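Local coordinates for protein [4Fe-4S]-dependent U34-ARNt thiolase (Methanococcus maripaludis, PDB 6SCY) that probably transfers sulfur to uridine 34 of tRNA, a thiolation that depends on its [4Fe-4S] cluster and is thought to use ATP, at residues Y15-H19 with E216-L220; V45-I50 with Y72-P77; V64-L69 with K207-K211; L171-A175 with K259-V263. The contacts are given in a common frame with arbitrary orientation. Where two conformers were deposited one is given. Residues are numbered along the deposited sequence.

Contact 1 of 4, residues Y15-H19 with E216-L220; sequences YHQKH and EVLLL. With SO4 (sulfate ion), chain S.
Tyr15 begins the short extended segment 15-17, which runs nearly antiparallel to helix 216-220: their axes make an angle of 162° and approach to 11.4 Å, with Tyr15 level with Leu219 (CA atoms 8.6 Å apart) and Gln17 with Glu216 (8.7 Å). Its t rotamer sends the phenol across to the helix, so that CB rests 3.6 Å from Leu219 CD2 while OH reaches to 3.1 Å from Glu216 OE2; a tyrosine suits this place because it offers an apolar flank and a polar tip. His16 lies out of reach of the helix, and its backbone N donates a 2.8 Å hydrogen bond to O2 of a sulfate probably taken from the crystallisation liquor. Strand 15-17 pairs antiparallel with 22-24 in the N-terminal zinc-binding LIM-type domain, its zinc about 10 Å from the Tyr15 side chain, whereas helix 214-223 belongs to the PP-loop domain, so the contact joins the two. Gln17 centres an inverse gamma turn; NE2 lies 3.3 Å from Glu216 OE2, and OE1 bonds to Ser20. Beyond Lys18, His19 in its p rotamer presents the ring edge, NE2 standing 3.8 Å from Glu216 OE2.

Contact 2 of 4, residues V45-I50 with Y72-P77; sequences VLKNNI and YYKQIP
Two phenol rings on the last turn of a helix meet an irregular loop here. Segment 45-50 has neither helix nor strand geometry, with Asn49 in a left-handed conformation (65/34); segment 72-77 begins in the last turn of helix 60-75 and then opens out. Leu46 lies opposite Tyr72 (CA atoms 7.6 Å apart) and Asn48 opposite Ile76 (6.1 Å). The CA-to-CB bond of Tyr73 runs sideways, but the m rotamer carries the ring to the loop, where OH donates a 2.7 Å hydrogen bond to Val45 O. The same ring is lined by Ile50, whose p rotamer brings CD1 to 3.6 Å from Tyr73 CE1. Tyr72 is also m: its CD2 meets Leu46 CD2 at 3.5 Å, the leucine being m with chi2 off its usual wells, while Tyr72 OH hydrogen-bonds to Lys34 O. Asn48, in t, lays OD1 3.2 Å from Ile76 CG2 and 3.6 Å from Pro77 CD; this amide oxygen can accept from Asn78 N, just past Pro77. Helix 26-41 packs on Leu46 and Tyr72. Strand 51-55, helix 60-75 and the parallel neighbour 80-87 form a beta-alpha-beta crossover, and the contact joins the loop before its first strand to the end of its helix.

Contact 3 of 4, residues V64-L69 with K207-K211; sequences VMAYLL and KPLEK
Lys207 opens a type I beta turn that runs to Glu210 and is closed by a weak bond from Glu210 N to Lys207 O (3.3 Å); its CA-to-CB bond points away from helix 64-69. Pro208, whose fixed phi suits the second position of such a turn, points its ring at the helix: CG lies 3.6 Å from Met65 CG and 4.1 Å from Leu69 CD1. Leu209 follows, its CA 6.5 Å from that of Met65. With chi1 m and chi2 t it extends into the helix face, CD1 3.7 Å from Met65 CB and CD2 3.8 Å from Val64 CG1 and 4.1 Å from Leu68 CD1. Glu210 and Lys211 lie out of reach; Lys211 NZ forms salt bridges with Glu210 OE1 (3.5 Å) and with Glu267 of helix 258-270. The turn follows strand 204-206 of the parallel PP-loop sheet, and Leu209 lies close to Asp61, predicted to bind ATP. All contacts across the segments join apolar side chains, so shape fit and exclusion of water hold turn to helix.

Contact 4 of 4, residues L171-A175 with K259-V263; sequences LDDVA and KYSIV
Ala175 and Val263 form the heart of this helix pair, Ala175 CA lying 3.7 Å from Val263 CG2. Alanine is small enough to let the backbones close in: its CA is only 5.3 Å from that of Lys259, and the axes of 171-175 and 259-263 approach to 9.2 Å, crossing at +49°. Around this centre Val174 CG1 touches Val263 CG1 at 3.8 Å, both valines being t, and Leu171, with chi1 t and chi2 p, sets CD1 4.2 Å from Val263 CG2 and 4.3 Å from Tyr260 CA. Ile262 adds CG2 at 4.0 Å from Ala175 O. Farther out, Lys259 serves both characters of the interface: its CB sits 3.8 Å from Ala175 CB, while its m start and all-t remainder carry NZ back toward the N-terminal end of helix 171-175 to a 2.8 Å salt bridge, also a hydrogen bond, with Asp172 OD2. A long lysine suits this place, since its methylenes pack while its ammonium ion pairs a buried carboxylate. That ion has a second partner in Asp249 and so lies between two acids, and Asp172 OD1 accepts a bond from Glu214 N. Asp173, which follows Asp172, is predicted to bind ATP. The pair fastens helix 258-270, which follows helix 239-254 in the chain, to helix 171-184, which succeeds strand 164-167 of the PP-loop sheet.

In the fold
Contact 3 lies nearest the middle of the chain, its centre about 15 Å from those of contacts 1 and 2 and 16 Å from that of contact 4; the centres of contacts 2 and 4 stand about 28 Å apart. Helix 60-75 serves contacts 2 and 3; Val64 of contact 3 packs against Val217 and Leu220 of contact 1, and Lys211 touches Tyr260 and Val263 of contact 4. Contacts 2 and 3 fall between the segments of contact 1; along the chain, the segments of contact 3 alternate with those of 2 and 4, and 1 with 4. Contact 1 ties the N-terminal zinc domain, and contact 4 the last helix, 258-270, to the PP-loop core.

Contact 1 of 4, residues Y15-H19 with E216-L220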
loop_
_atom_site.group_PDB
_atom_site.type_symbol
_atom_site.label_atom_id
_atom_site.label_comp_id
_atom_site.label_asym_id
_atom_site.label_seq_id
_atom_site.Cartn_x
_atom_site.Cartn_y
_atom_site.Cartn_z
ATOM N N TYR A 15 19.878 -6.409 -23.501
ATOM C CA TYR A 15 18.834 -6.019 -22.567
ATOM C C TYR A 15 19.169 -4.733 -21.861
ATOM O O TYR A 15 20.273 -4.575 -21.341
ATOM C CB TYR A 15 18.565 -7.158 -21.562
ATOM C CG TYR A 15 17.693 -6.793 -20.372
ATOM C CD1 TYR A 15 16.336 -6.525 -20.531
ATOM C CD2 TYR A 15 18.217 -6.752 -19.083
ATOM C CE1 TYR A 15 15.530 -6.194 -19.440
ATOM C CE2 TYR A 15 17.418 -6.445 -17.983
ATOM C CZ TYR A 15 16.076 -6.156 -18.166
ATOM O OH TYR A 15 15.296 -5.815 -17.086
ATOM N N HIS A 16 18.207 -3.808 -21.846
ATOM C CA HIS A 16 18.318 -2.539 -21.150
ATOM C C HIS A 16 17.404 -2.607 -19.935
ATOM O O HIS A 16 16.179 -2.591 -20.076
ATOM C CB HIS A 16 17.957 -1.358 -22.069
ATOM C CG HIS A 16 17.764 -0.069 -21.336
ATOM N ND1 HIS A 16 18.818 0.560 -20.694
ATOM C CD2 HIS A 16 16.635 0.646 -21.132
ATOM C CE1 HIS A 16 18.301 1.643 -20.137
ATOM N NE2 HIS A 16 16.990 1.736 -20.372
ATOM N N GLN A 17 18.012 -2.740 -18.743
ATOM C CA GLN A 17 17.315 -2.820 -17.461
ATOM C C GLN A 17 16.790 -1.435 -17.130
ATOM O O GLN A 17 17.475 -0.654 -16.472
ATOM C CB GLN A 17 18.258 -3.354 -16.364
ATOM C CG GLN A 17 17.535 -4.028 -15.213
ATOM C CD GLN A 17 18.492 -4.629 -14.220
ATOM O OE1 GLN A 17 19.064 -3.940 -13.373
ATOM N NE2 GLN A 17 18.678 -5.929 -14.306
ATOM N N LYS A 18 15.576 -1.130 -17.634
ATOM C CA LYS A 18 14.881 0.151 -17.506
ATOM C C LYS A 18 14.850 0.720 -16.082
ATOM O O LYS A 18 14.876 1.947 -15.948
ATOM C CB LYS A 18 13.467 0.070 -18.099
ATOM C CG LYS A 18 13.373 0.719 -19.479
ATOM C CD LYS A 18 11.974 0.638 -20.090
ATOM C CE LYS A 18 11.739 1.693 -21.153
ATOM N NZ LYS A 18 12.517 1.438 -22.399
ATOM N N HIS A 19 14.862 -0.139 -15.035
ATOM C CA HIS A 19 14.842 0.356 -13.663
ATOM C C HIS A 19 16.201 0.900 -13.195
ATOM O O HIS A 19 16.229 1.970 -12.582
ATOM C CB HIS A 19 14.245 -0.646 -12.667
ATOM C CG HIS A 19 15.020 -1.904 -12.456
ATOM N ND1 HIS A 19 16.059 -1.963 -11.547
ATOM C CD2 HIS A 19 14.812 -3.141 -12.965
ATOM C CE1 HIS A 19 16.481 -3.219 -11.565
ATOM N NE2 HIS A 19 15.752 -3.967 -12.396
ATOM N N GLU A 216 12.299 -10.097 -17.175
ATOM C CA GLU A 216 13.623 -10.707 -17.032
ATOM C C GLU A 216 13.484 -12.224 -17.032
ATOM O O GLU A 216 14.244 -12.892 -17.717
ATOM C CB GLU A 216 14.317 -10.229 -15.753
ATOM C CG GLU A 216 14.977 -8.871 -15.871
ATOM C CD GLU A 216 15.776 -8.416 -14.664
ATOM O OE1 GLU A 216 16.514 -9.238 -14.067
ATOM O OE2 GLU A 216 15.660 -7.218 -14.317
ATOM N N VAL A 217 12.479 -12.759 -16.303
ATOM C CA VAL A 217 12.166 -14.195 -16.227
ATOM C C VAL A 217 11.857 -14.711 -17.640
ATOM O O VAL A 217 12.377 -15.750 -18.040
ATOM C CB VAL A 217 11.011 -14.492 -15.219
ATOM C CG1 VAL A 217 10.409 -15.870 -15.447
ATOM C CG2 VAL A 217 11.483 -14.359 -13.776
ATOM N N LEU A 218 11.044 -13.954 -18.397
ATOM C CA LEU A 218 10.656 -14.263 -19.771
ATOM C C LEU A 218 11.859 -14.212 -20.719
ATOM O O LEU A 218 12.004 -15.104 -21.553
ATOM C CB LEU A 218 9.556 -13.294 -20.233
ATOM C CG LEU A 218 9.016 -13.506 -21.639
ATOM C CD1 LEU A 218 8.029 -14.654 -21.682
ATOM C CD2 LEU A 218 8.384 -12.244 -22.165
ATOM N N LEU A 219 12.714 -13.168 -20.586
ATOM C CA LEU A 219 13.924 -12.982 -21.395
ATOM C C LEU A 219 14.898 -14.129 -21.143
ATOM O O LEU A 219 15.468 -14.649 -22.097
ATOM C CB LEU A 219 14.579 -11.620 -21.099
ATOM C CG LEU A 219 15.766 -11.206 -21.977
ATOM C CD1 LEU A 219 15.311 -10.677 -23.342
ATOM C CD2 LEU A 219 16.583 -10.147 -21.296
ATOM N N LEU A 220 15.039 -14.556 -19.871
ATOM C CA LEU A 220 15.902 -15.666 -19.469
ATOM C C LEU A 220 15.391 -16.985 -20.048
ATOM O O LEU A 220 16.200 -17.832 -20.413
ATOM C CB LEU A 220 16.022 -15.739 -17.933
ATOM C CG LEU A 220 17.283 -16.417 -17.361
ATOM C CD1 LEU A 220 18.496 -15.503 -17.436
ATOM C CD2 LEU A 220 17.079 -16.795 -15.912
HETATM S S SO4 S . 14.390 -3.295 -22.848
HETATM O O1 SO4 S . 13.584 -3.365 -24.066
HETATM O O2 SO4 S . 15.679 -3.946 -23.079
HETATM O O3 SO4 S . 13.693 -3.972 -21.754
HETATM O O4 SO4 S . 14.601 -1.893 -22.494
#

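Contact 2 of 4, residues V45-I50 with Y72-P77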
loop_
_atom_site.group_PDB
_atom_site.type_symbol
_atom_site.label_atom_id
_atom_site.label_comp_id
_atom_site.label_asym_id
_atom_site.label_seq_id
_atom_site.Cartn_x
_atom_site.Cartn_y
_atom_site.Cartn_z
ATOM N N VAL A 45 20.057 -22.005 2.067
ATOM C CA VAL A 45 19.338 -22.724 1.013
ATOM C C VAL A 45 20.336 -23.335 0.022
ATOM O O VAL A 45 20.187 -24.493 -0.360
ATOM C CB VAL A 45 18.285 -21.820 0.318
ATOM C CG1 VAL A 45 17.613 -22.538 -0.853
ATOM C CG2 VAL A 45 17.239 -21.329 1.315
ATOM N N LEU A 46 21.347 -22.558 -0.390
ATOM C CA LEU A 46 22.346 -23.027 -1.337
ATOM C C LEU A 46 23.542 -23.588 -0.584
ATOM O O LEU A 46 24.529 -22.885 -0.360
ATOM C CB LEU A 46 22.773 -21.903 -2.300
ATOM C CG LEU A 46 21.683 -21.199 -3.094
ATOM C CD1 LEU A 46 21.964 -19.739 -3.171
ATOM C CD2 LEU A 46 21.562 -21.757 -4.473
ATOM N N LYS A 47 23.443 -24.857 -0.174
ATOM C CA LYS A 47 24.497 -25.585 0.540
ATOM C C LYS A 47 24.351 -27.095 0.355
ATOM O O LYS A 47 23.386 -27.547 -0.252
ATOM C CB LYS A 47 24.564 -25.196 2.040
ATOM C CG LYS A 47 23.371 -25.617 2.891
ATOM C CD LYS A 47 23.645 -25.378 4.371
ATOM C CE LYS A 47 22.668 -26.106 5.260
ATOM N NZ LYS A 47 22.983 -25.919 6.699
ATOM N N ASN A 48 25.304 -27.869 0.887
ATOM C CA ASN A 48 25.279 -29.330 0.842
ATOM C C ASN A 48 24.328 -29.886 1.920
ATOM O O ASN A 48 23.954 -29.165 2.849
ATOM C CB ASN A 48 26.703 -29.874 1.020
ATOM C CG ASN A 48 26.928 -31.248 0.446
ATOM O OD1 ASN A 48 26.675 -31.520 -0.733
ATOM N ND2 ASN A 48 27.438 -32.140 1.277
ATOM N N ASN A 49 23.938 -31.155 1.790
ATOM C CA ASN A 49 23.079 -31.879 2.734
ATOM C C ASN A 49 21.639 -31.308 2.844
ATOM O O ASN A 49 21.015 -31.409 3.911
ATOM C CB ASN A 49 23.743 -32.034 4.118
ATOM C CG ASN A 49 25.228 -32.284 4.057
ATOM O OD1 ASN A 49 25.709 -33.182 3.355
ATOM N ND2 ASN A 49 25.985 -31.470 4.773
ATOM N N ILE A 50 21.077 -30.793 1.727
ATOM C CA ILE A 50 19.679 -30.322 1.721
ATOM C C ILE A 50 18.910 -30.849 0.485
ATOM O O ILE A 50 19.496 -31.042 -0.577
ATOM C CB ILE A 50 19.453 -28.790 1.939
ATOM C CG1 ILE A 50 20.164 -27.945 0.889
ATOM C CG2 ILE A 50 19.787 -28.329 3.355
ATOM C CD1 ILE A 50 19.232 -27.386 -0.009
ATOM N N TYR A 72 22.741 -25.027 -9.852
ATOM C CA TYR A 72 23.426 -24.953 -8.565
ATOM C C TYR A 72 23.627 -26.358 -7.970
ATOM O O TYR A 72 24.762 -26.782 -7.776
ATOM C CB TYR A 72 22.662 -24.042 -7.572
ATOM C CG TYR A 72 22.359 -22.630 -8.043
ATOM C CD1 TYR A 72 23.377 -21.783 -8.478
ATOM C CD2 TYR A 72 21.078 -22.101 -7.937
ATOM C CE1 TYR A 72 23.110 -20.471 -8.866
ATOM C CE2 TYR A 72 20.804 -20.784 -8.302
ATOM C CZ TYR A 72 21.823 -19.975 -8.774
ATOM O OH TYR A 72 21.554 -18.685 -9.145
ATOM N N TYR A 73 22.508 -27.075 -7.683
ATOM C CA TYR A 73 22.510 -28.407 -7.063
ATOM C C TYR A 73 23.151 -29.506 -7.926
ATOM O O TYR A 73 23.381 -30.604 -7.416
ATOM C CB TYR A 73 21.095 -28.816 -6.598
ATOM C CG TYR A 73 20.515 -27.911 -5.527
ATOM C CD1 TYR A 73 21.114 -27.802 -4.278
ATOM C CD2 TYR A 73 19.350 -27.187 -5.755
ATOM C CE1 TYR A 73 20.599 -26.954 -3.298
ATOM C CE2 TYR A 73 18.814 -26.348 -4.777
ATOM C CZ TYR A 73 19.440 -26.237 -3.548
ATOM O OH TYR A 73 18.909 -25.404 -2.589
ATOM N N LYS A 74 23.469 -29.207 -9.207
ATOM C CA LYS A 74 24.128 -30.138 -10.127
ATOM C C LYS A 74 25.564 -30.378 -9.662
ATOM O O LYS A 74 26.036 -31.516 -9.700
ATOM C CB LYS A 74 24.148 -29.562 -11.548
ATOM C CG LYS A 74 24.102 -30.610 -12.658
ATOM C CD LYS A 74 23.366 -30.103 -13.930
ATOM C CE LYS A 74 24.116 -29.027 -14.716
ATOM N NZ LYS A 74 23.524 -28.844 -16.087
ATOM N N GLN A 75 26.254 -29.327 -9.217
ATOM C CA GLN A 75 27.625 -29.481 -8.764
ATOM C C GLN A 75 27.721 -29.876 -7.284
ATOM O O GLN A 75 28.751 -30.421 -6.869
ATOM C CB GLN A 75 28.479 -28.244 -9.099
ATOM C CG GLN A 75 27.853 -26.885 -8.803
ATOM C CD GLN A 75 27.924 -25.940 -9.981
ATOM O OE1 GLN A 75 28.295 -26.312 -11.105
ATOM N NE2 GLN A 75 27.554 -24.689 -9.749
ATOM N N ILE A 76 26.640 -29.652 -6.504
ATOM C CA ILE A 76 26.581 -29.980 -5.067
ATOM C C ILE A 76 26.264 -31.478 -4.939
ATOM O O ILE A 76 25.220 -31.911 -5.438
ATOM C CB ILE A 76 25.625 -29.050 -4.257
ATOM C CG1 ILE A 76 25.663 -27.582 -4.744
ATOM C CG2 ILE A 76 25.923 -29.117 -2.779
ATOM C CD1 ILE A 76 27.062 -26.847 -4.885
ATOM N N PRO A 77 27.201 -32.291 -4.380
ATOM C CA PRO A 77 27.006 -33.753 -4.390
ATOM C C PRO A 77 25.874 -34.292 -3.519
ATOM O O PRO A 77 25.092 -35.114 -4.006
ATOM C CB PRO A 77 28.371 -34.300 -3.958
ATOM C CG PRO A 77 28.974 -33.204 -3.147
ATOM C CD PRO A 77 28.513 -31.931 -3.799
#

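Contact 3 of 4, residues V64-L69 with K207-K211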
loop_
_atom_site.group_PDB
_atom_site.type_symbol
_atom_site.label_atom_id
_atom_site.label_comp_id
_atom_site.label_asym_id
_atom_site.label_seq_id
_atom_site.Cartn_x
_atom_site.Cartn_y
_atom_site.Cartn_z
ATOM N N VAL A 64 12.179 -21.731 -15.471
ATOM C CA VAL A 64 13.321 -20.821 -15.264
ATOM C C VAL A 64 13.890 -21.064 -13.868
ATOM O O VAL A 64 15.106 -21.209 -13.730
ATOM C CB VAL A 64 12.940 -19.340 -15.505
ATOM C CG1 VAL A 64 13.929 -18.382 -14.859
ATOM C CG2 VAL A 64 12.828 -19.049 -16.988
ATOM N N MET A 65 13.003 -21.153 -12.852
ATOM C CA MET A 65 13.365 -21.454 -11.467
ATOM C C MET A 65 13.951 -22.866 -11.383
ATOM O O MET A 65 14.958 -23.066 -10.709
ATOM C CB MET A 65 12.133 -21.337 -10.551
ATOM C CG MET A 65 12.418 -21.664 -9.101
ATOM S SD MET A 65 10.943 -22.040 -8.145
ATOM C CE MET A 65 10.517 -23.596 -8.831
ATOM N N ALA A 66 13.330 -23.833 -12.076
ATOM C CA ALA A 66 13.778 -25.226 -12.095
ATOM C C ALA A 66 15.165 -25.366 -12.728
ATOM O O ALA A 66 15.970 -26.160 -12.235
ATOM C CB ALA A 66 12.770 -26.100 -12.826
ATOM N N TYR A 67 15.452 -24.576 -13.798
ATOM C CA TYR A 67 16.740 -24.591 -14.493
ATOM C C TYR A 67 17.845 -23.999 -13.622
ATOM O O TYR A 67 18.942 -24.567 -13.578
ATOM C CB TYR A 67 16.660 -23.847 -15.837
ATOM C CG TYR A 67 17.980 -23.766 -16.581
ATOM C CD1 TYR A 67 18.880 -22.732 -16.334
ATOM C CD2 TYR A 67 18.314 -24.702 -17.554
ATOM C CE1 TYR A 67 20.095 -22.651 -17.014
ATOM C CE2 TYR A 67 19.517 -24.619 -18.256
ATOM C CZ TYR A 67 20.405 -23.593 -17.982
ATOM O OH TYR A 67 21.594 -23.506 -18.674
ATOM N N LEU A 68 17.585 -22.829 -12.990
ATOM C CA LEU A 68 18.560 -22.149 -12.140
ATOM C C LEU A 68 18.930 -23.039 -10.956
ATOM O O LEU A 68 20.097 -23.403 -10.830
ATOM C CB LEU A 68 18.076 -20.745 -11.703
ATOM C CG LEU A 68 17.854 -19.689 -12.813
ATOM C CD1 LEU A 68 17.138 -18.458 -12.267
ATOM C CD2 LEU A 68 19.161 -19.287 -13.502
ATOM N N LEU A 69 17.929 -23.486 -10.170
ATOM C CA LEU A 69 18.116 -24.380 -9.026
ATOM C C LEU A 69 18.898 -25.632 -9.404
ATOM O O LEU A 69 19.792 -26.025 -8.659
ATOM C CB LEU A 69 16.774 -24.782 -8.396
ATOM C CG LEU A 69 16.061 -23.759 -7.518
ATOM C CD1 LEU A 69 14.645 -24.190 -7.243
ATOM C CD2 LEU A 69 16.775 -23.566 -6.208
ATOM N N LYS A 207 11.125 -18.618 -2.556
ATOM C CA LYS A 207 10.810 -18.086 -3.887
ATOM C C LYS A 207 12.111 -17.596 -4.522
ATOM O O LYS A 207 12.537 -16.471 -4.244
ATOM C CB LYS A 207 9.762 -16.962 -3.825
ATOM C CG LYS A 207 8.360 -17.447 -3.515
ATOM C CD LYS A 207 7.654 -16.507 -2.554
ATOM C CE LYS A 207 6.655 -17.233 -1.690
ATOM N NZ LYS A 207 7.309 -18.176 -0.737
ATOM N N PRO A 208 12.805 -18.437 -5.321
ATOM C CA PRO A 208 14.072 -17.987 -5.914
ATOM C C PRO A 208 13.906 -16.805 -6.862
ATOM O O PRO A 208 14.761 -15.935 -6.882
ATOM C CB PRO A 208 14.598 -19.240 -6.629
ATOM C CG PRO A 208 13.831 -20.389 -6.040
ATOM C CD PRO A 208 12.488 -19.819 -5.731
ATOM N N LEU A 209 12.786 -16.742 -7.591
ATOM C CA LEU A 209 12.516 -15.685 -8.571
ATOM C C LEU A 209 11.910 -14.390 -7.989
ATOM O O LEU A 209 11.644 -13.457 -8.749
ATOM C CB LEU A 209 11.626 -16.236 -9.713
ATOM C CG LEU A 209 12.186 -17.403 -10.568
ATOM C CD1 LEU A 209 11.175 -17.868 -11.554
ATOM C CD2 LEU A 209 13.398 -16.988 -11.346
ATOM N N GLU A 210 11.722 -14.329 -6.653
ATOM C CA GLU A 210 11.101 -13.246 -5.872
ATOM C C GLU A 210 11.525 -11.805 -6.236
ATOM O O GLU A 210 10.747 -10.869 -6.041
ATOM C CB GLU A 210 11.354 -13.493 -4.380
ATOM C CG GLU A 210 10.322 -12.889 -3.445
ATOM C CD GLU A 210 10.634 -13.027 -1.966
ATOM O OE1 GLU A 210 10.064 -12.246 -1.167
ATOM O OE2 GLU A 210 11.445 -13.909 -1.599
ATOM N N LYS A 211 12.753 -11.628 -6.728
ATOM C CA LYS A 211 13.300 -10.310 -7.049
ATOM C C LYS A 211 13.628 -10.112 -8.535
ATOM O O LYS A 211 14.244 -9.102 -8.900
ATOM C CB LYS A 211 14.532 -10.011 -6.161
ATOM C CG LYS A 211 14.274 -10.013 -4.648
ATOM C CD LYS A 211 13.617 -8.727 -4.157
ATOM C CE LYS A 211 13.002 -8.890 -2.789
ATOM N NZ LYS A 211 11.681 -9.576 -2.855
#

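Contact 4 of 4, residues L171-A175 with K259-V263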
loop_
_atom_site.group_PDB
_atom_site.type_symbol
_atom_site.label_atom_id
_atom_site.label_comp_id
_atom_site.label_asym_id
_atom_site.label_seq_id
_atom_site.Cartn_x
_atom_site.Cartn_y
_atom_site.Cartn_z
ATOM N N LEU A 171 9.077 -11.016 -9.271
ATOM C CA LEU A 171 8.914 -9.680 -8.678
ATOM C C LEU A 171 7.545 -9.075 -8.952
ATOM O O LEU A 171 6.938 -8.527 -8.026
ATOM C CB LEU A 171 10.043 -8.727 -9.101
ATOM C CG LEU A 171 10.089 -7.352 -8.424
ATOM C CD1 LEU A 171 10.298 -7.468 -6.921
ATOM C CD2 LEU A 171 11.178 -6.498 -9.028
ATOM N N ASP A 172 7.050 -9.205 -10.212
ATOM C CA ASP A 172 5.733 -8.722 -10.635
ATOM C C ASP A 172 4.645 -9.417 -9.816
ATOM O O ASP A 172 3.846 -8.713 -9.206
ATOM C CB ASP A 172 5.513 -8.937 -12.138
ATOM C CG ASP A 172 6.086 -7.863 -13.037
ATOM O OD1 ASP A 172 7.330 -7.796 -13.168
ATOM O OD2 ASP A 172 5.293 -7.113 -13.641
ATOM N N ASP A 173 4.672 -10.779 -9.727
ATOM C CA ASP A 173 3.741 -11.621 -8.948
ATOM C C ASP A 173 3.615 -11.167 -7.487
ATOM O O ASP A 173 2.507 -11.124 -6.945
ATOM C CB ASP A 173 4.213 -13.090 -8.942
ATOM C CG ASP A 173 3.877 -13.892 -10.174
ATOM O OD1 ASP A 173 2.820 -14.553 -10.178
ATOM O OD2 ASP A 173 4.680 -13.883 -11.117
ATOM N N VAL A 174 4.767 -10.851 -6.859
ATOM C CA VAL A 174 4.909 -10.435 -5.462
ATOM C C VAL A 174 4.444 -8.988 -5.232
ATOM O O VAL A 174 3.750 -8.749 -4.249
ATOM C CB VAL A 174 6.347 -10.694 -4.955
ATOM C CG1 VAL A 174 6.527 -10.244 -3.510
ATOM C CG2 VAL A 174 6.700 -12.170 -5.089
ATOM N N ALA A 175 4.805 -8.041 -6.129
ATOM C CA ALA A 175 4.395 -6.634 -6.038
ATOM C C ALA A 175 2.878 -6.475 -6.131
ATOM O O ALA A 175 2.310 -5.647 -5.425
ATOM C CB ALA A 175 5.072 -5.821 -7.127
ATOM N N LYS A 259 8.008 -1.526 -8.155
ATOM C CA LYS A 259 7.720 -2.908 -7.756
ATOM C C LYS A 259 8.646 -3.361 -6.630
ATOM O O LYS A 259 8.167 -3.981 -5.689
ATOM C CB LYS A 259 7.827 -3.865 -8.950
ATOM C CG LYS A 259 6.751 -3.680 -10.003
ATOM C CD LYS A 259 7.127 -4.402 -11.281
ATOM C CE LYS A 259 6.132 -4.173 -12.391
ATOM N NZ LYS A 259 6.646 -4.667 -13.698
ATOM N N TYR A 260 9.951 -3.018 -6.697
ATOM C CA TYR A 260 10.882 -3.378 -5.628
ATOM C C TYR A 260 10.609 -2.616 -4.329
ATOM O O TYR A 260 10.631 -3.236 -3.265
ATOM C CB TYR A 260 12.360 -3.247 -6.045
ATOM C CG TYR A 260 13.320 -3.644 -4.934
ATOM C CD1 TYR A 260 13.515 -4.982 -4.596
ATOM C CD2 TYR A 260 13.996 -2.678 -4.188
ATOM C CE1 TYR A 260 14.380 -5.353 -3.561
ATOM C CE2 TYR A 260 14.869 -3.038 -3.155
ATOM C CZ TYR A 260 15.055 -4.379 -2.841
ATOM O OH TYR A 260 15.908 -4.747 -1.822
ATOM N N SER A 261 10.368 -1.283 -4.406
ATOM C CA SER A 261 10.098 -0.457 -3.223
ATOM C C SER A 261 8.766 -0.787 -2.577
ATOM O O SER A 261 8.635 -0.607 -1.372
ATOM C CB SER A 261 10.222 1.031 -3.528
ATOM O OG SER A 261 9.141 1.506 -4.310
ATOM N N ILE A 262 7.791 -1.293 -3.364
ATOM C CA ILE A 262 6.485 -1.739 -2.869
ATOM C C ILE A 262 6.718 -3.001 -2.020
ATOM O O ILE A 262 6.224 -3.068 -0.893
ATOM C CB ILE A 262 5.471 -1.981 -4.023
ATOM C CG1 ILE A 262 5.063 -0.658 -4.699
ATOM C CG2 ILE A 262 4.228 -2.702 -3.511
ATOM C CD1 ILE A 262 4.467 -0.801 -6.137
ATOM N N VAL A 263 7.514 -3.966 -2.551
ATOM C CA VAL A 263 7.861 -5.237 -1.904
ATOM C C VAL A 263 8.760 -5.018 -0.684
ATOM O O VAL A 263 8.434 -5.515 0.393
ATOM C CB VAL A 263 8.450 -6.274 -2.899
ATOM C CG1 VAL A 263 8.862 -7.562 -2.186
ATOM C CG2 VAL A 263 7.470 -6.588 -4.013
#